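PDB 5UZN: AT27789p from Drosophila melanogaster, which probably binds mRNA as the fly hnRNP F/H homolog Glorund, represented here by its third quasi-RNA recognition motif domain. Local coordinates for residues I13-L18 with G51-Y56. Numbering follows the deposited sequence.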
ATOM      1  N   ILE A  13      -2.387   3.007  -5.135  1.00 24.40           N
ATOM      2  CA  ILE A  13      -2.557   3.673  -3.848  1.00 16.52           C
ATOM      3  C   ILE A  13      -1.171   3.863  -3.253  1.00 22.05           C
ATOM      4  O   ILE A  13      -0.473   2.878  -2.973  1.00 18.72           O
ATOM      5  CB  ILE A  13      -3.440   2.859  -2.902  1.00 19.06           C
ATOM      6  CG1 ILE A  13      -4.860   2.719  -3.453  1.00 18.93           C
ATOM      7  CG2 ILE A  13      -3.477   3.505  -1.524  1.00 17.71           C
ATOM      8  CD1 ILE A  13      -5.759   1.983  -2.469  1.00 14.08           C
ATOM      9  N   HIS A  14      -0.761   5.121  -3.098  1.00 18.67           N
ATOM     10  CA  HIS A  14       0.507   5.461  -2.477  1.00 13.49           C
ATOM     11  C   HIS A  14       0.279   5.564  -0.980  1.00 20.56           C
ATOM     12  O   HIS A  14      -0.762   6.048  -0.539  1.00 17.59           O
ATOM     13  CB  HIS A  14       1.063   6.777  -3.045  1.00 18.69           C
ATOM     14  CG  HIS A  14       2.378   7.169  -2.450  1.00 20.23           C
ATOM     15  ND1 HIS A  14       3.510   6.391  -2.577  1.00 22.83           N
ATOM     16  CD2 HIS A  14       2.733   8.232  -1.684  1.00 23.21           C
ATOM     17  CE1 HIS A  14       4.511   6.963  -1.923  1.00 29.60           C
ATOM     18  NE2 HIS A  14       4.066   8.079  -1.372  1.00 21.15           N
ATOM     19  N   MET A  15       1.223   5.044  -0.199  1.00 18.32           N
ATOM     20  CA  MET A  15       1.041   4.894   1.239  1.00 18.61           C
ATOM     21  C   MET A  15       2.167   5.609   1.962  1.00 12.19           C
ATOM     22  O   MET A  15       3.326   5.465   1.592  1.00 17.70           O
ATOM     23  CB  MET A  15       1.002   3.405   1.649  1.00 15.88           C
ATOM     24  CG  MET A  15       0.105   2.524   0.789  1.00 16.85           C
ATOM     25  SD  MET A  15       0.294   0.759   1.089  1.00 17.97           S
ATOM     26  CE  MET A  15      -0.522   0.637   2.690  1.00 15.07           C
ATOM     27  N   ARG A  16       1.836   6.389   2.982  1.00 13.31           N
ATOM     28  CA  ARG A  16       2.852   6.987   3.831  1.00 13.55           C
ATOM     29  C   ARG A  16       2.648   6.590   5.288  1.00 22.43           C
ATOM     30  O   ARG A  16       1.542   6.227   5.704  1.00 18.00           O
ATOM     31  CB  ARG A  16       2.855   8.511   3.693  1.00 19.71           C
ATOM     32  CG  ARG A  16       3.156   8.964   2.273  1.00 21.85           C
ATOM     33  CD  ARG A  16       3.180  10.471   2.155  1.00 19.78           C
ATOM     34  NE  ARG A  16       4.472  11.020   2.518  1.00 42.01           N
ATOM     35  CZ  ARG A  16       5.512  11.014   1.690  1.00 34.60           C
ATOM     36  NH1 ARG A  16       5.382  10.481   0.468  1.00 33.65           N
ATOM     37  NH2 ARG A  16       6.661  11.555   2.068  1.00 40.89           N
ATOM     38  N   GLY A  17       3.733   6.653   6.056  1.00 19.19           N
ATOM     39  CA  GLY A  17       3.665   6.349   7.473  1.00 21.51           C
ATOM     40  C   GLY A  17       3.873   4.901   7.849  1.00 29.06           C
ATOM     41  O   GLY A  17       3.552   4.528   8.978  1.00 22.40           O
ATOM     42  N   LEU A  18       4.386   4.071   6.946  1.00 16.87           N
ATOM     43  CA  LEU A  18       4.603   2.673   7.303  1.00 16.88           C
ATOM     44  C   LEU A  18       5.715   2.593   8.337  1.00 21.42           C
ATOM     45  O   LEU A  18       6.664   3.380   8.269  1.00 21.19           O
ATOM     46  CB  LEU A  18       5.018   1.832   6.086  1.00 17.50           C
ATOM     47  CG  LEU A  18       3.981   1.250   5.139  1.00 16.91           C
ATOM     48  CD1 LEU A  18       3.280   2.361   4.400  1.00 16.39           C
ATOM     49  CD2 LEU A  18       4.673   0.274   4.182  1.00 18.40           C
ATOM     50  N   GLY A  51       9.655   4.216   4.760  1.00 19.03           N
ATOM     51  CA  GLY A  51       8.371   4.507   5.367  1.00 18.98           C
ATOM     52  C   GLY A  51       7.216   4.699   4.401  1.00 22.65           C
ATOM     53  O   GLY A  51       6.132   5.093   4.835  1.00 18.52           O
ATOM     54  N   THR A  52       7.407   4.460   3.101  1.00 15.90           N
ATOM     55  CA  THR A  52       6.328   4.589   2.133  1.00 12.87           C
ATOM     56  C   THR A  52       6.316   3.376   1.218  1.00 17.58           C
ATOM     57  O   THR A  52       7.251   2.575   1.190  1.00 13.40           O
ATOM     58  CB  THR A  52       6.454   5.858   1.278  1.00 26.58           C
ATOM     59  OG1 THR A  52       7.516   5.688   0.324  1.00 16.16           O
ATOM     60  CG2 THR A  52       6.723   7.061   2.146  1.00 19.37           C
ATOM     61  N   ALA A  53       5.242   3.268   0.437  1.00 13.87           N
ATOM     62  CA  ALA A  53       5.039   2.103  -0.391  1.00 11.85           C
ATOM     63  C   ALA A  53       3.994   2.428  -1.436  1.00 17.89           C
ATOM     64  O   ALA A  53       3.234   3.393  -1.299  1.00 16.71           O
ATOM     65  CB  ALA A  53       4.563   0.895   0.437  1.00 12.28           C
ATOM     66  N   ASP A  54       3.929   1.573  -2.457  1.00 13.71           N
ATOM     67  CA  ASP A  54       2.842   1.568  -3.436  1.00 15.33           C
ATOM     68  C   ASP A  54       2.136   0.225  -3.445  1.00 21.63           C
ATOM     69  O   ASP A  54       2.784  -0.823  -3.378  1.00 25.69           O
ATOM     70  CB  ASP A  54       3.345   1.840  -4.846  1.00 20.76           C
ATOM     71  CG  ASP A  54       3.724   3.273  -5.057  1.00 24.51           C
ATOM     72  OD1 ASP A  54       3.066   4.155  -4.456  1.00 19.92           O
ATOM     73  OD2 ASP A  54       4.684   3.516  -5.822  1.00 29.81           O
ATOM     74  N   ALA A  55       0.809   0.260  -3.550  1.00 23.34           N
ATOM     75  CA  ALA A  55      -0.007  -0.932  -3.738  1.00 16.68           C
ATOM     76  C   ALA A  55      -0.723  -0.778  -5.068  1.00 30.35           C
ATOM     77  O   ALA A  55      -1.351   0.261  -5.313  1.00 19.66           O
ATOM     78  CB  ALA A  55      -1.011  -1.144  -2.586  1.00 16.19           C
ATOM     79  N   TYR A  56      -0.596  -1.801  -5.924  1.00 22.86           N
ATOM     80  CA  TYR A  56      -1.092  -1.810  -7.305  1.00 21.85           C
ATOM     81  C   TYR A  56      -2.252  -2.786  -7.405  1.00 17.25           C
ATOM     82  O   TYR A  56      -2.070  -3.991  -7.208  1.00 21.82           O
ATOM     83  CB  TYR A  56       0.012  -2.205  -8.296  1.00 23.06           C
ATOM     84  CG  TYR A  56       1.160  -1.219  -8.333  1.00 26.81           C
ATOM     85  CD1 TYR A  56       1.047  -0.051  -9.060  1.00 33.31           C
ATOM     86  CD2 TYR A  56       2.352  -1.452  -7.642  1.00 32.24           C
ATOM     87  CE1 TYR A  56       2.063   0.874  -9.107  1.00 37.21           C
ATOM     88  CE2 TYR A  56       3.392  -0.513  -7.688  1.00 27.49           C
ATOM     89  CZ  TYR A  56       3.234   0.643  -8.431  1.00 35.43           C
ATOM     90  OH  TYR A  56       4.217   1.606  -8.518  1.00 35.04           O
TER
HETATM   91  O   HOH W   1       6.873   6.177   8.066  1.00 35.03           O
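His14 ND1 donates to Asp54 OD1 at 3.0 Å, the carboxylate oxygen lying close to the imidazole plane while ring and carboxylate are turned 60° apart. This His-carboxylate bond spans the two central antiparallel strands of a quasi-RNA recognition motif sheet, where His14 and Asp54 form a non-hydrogen-bonded pair. With CG anti to the backbone N (chi1 -179°), the His14 ring comes nearer to strand 52-57, where ND1 meets Asp54. Arg16 NH1 approaches the other ring nitrogen, NE2 of His14, in a weak bond of 3.3 Å. An alanine in place of His14 would probably leave Asp54 OD1 without its mate across the strands and Arg16 NH1 without its weak acceptor. OD2 of Asp54 has a long, weak ion pair with Arg40.

The backbone ladder runs through Ile13–Ala55 and Met15–Ala53, each joined by two N-H to O=C bonds; Ile13 N to Ala55 O, at 2.9 Å, is almost straight. Past the strand end, the chain turns at Gly17 and Leu18 N reaches Gly51 O at 2.9 Å, with one water bonded to Leu18 O and weakly to Gly51 O.

Thr52 shares the polar face with His14: its OG1 is held by Asn42 and Ser50, while CG2 sits over one face of the Arg16 guanidinium. The other face is apolar and turned to helix 24-31. There Met15 SD lies 4.3 Å from CB of both Ala53 and Ala55, and the side chain also meets Val27, Phe30 and Phe31. Beside it, Leu18 CD2 packs on Ala53 CB at 3.8 Å.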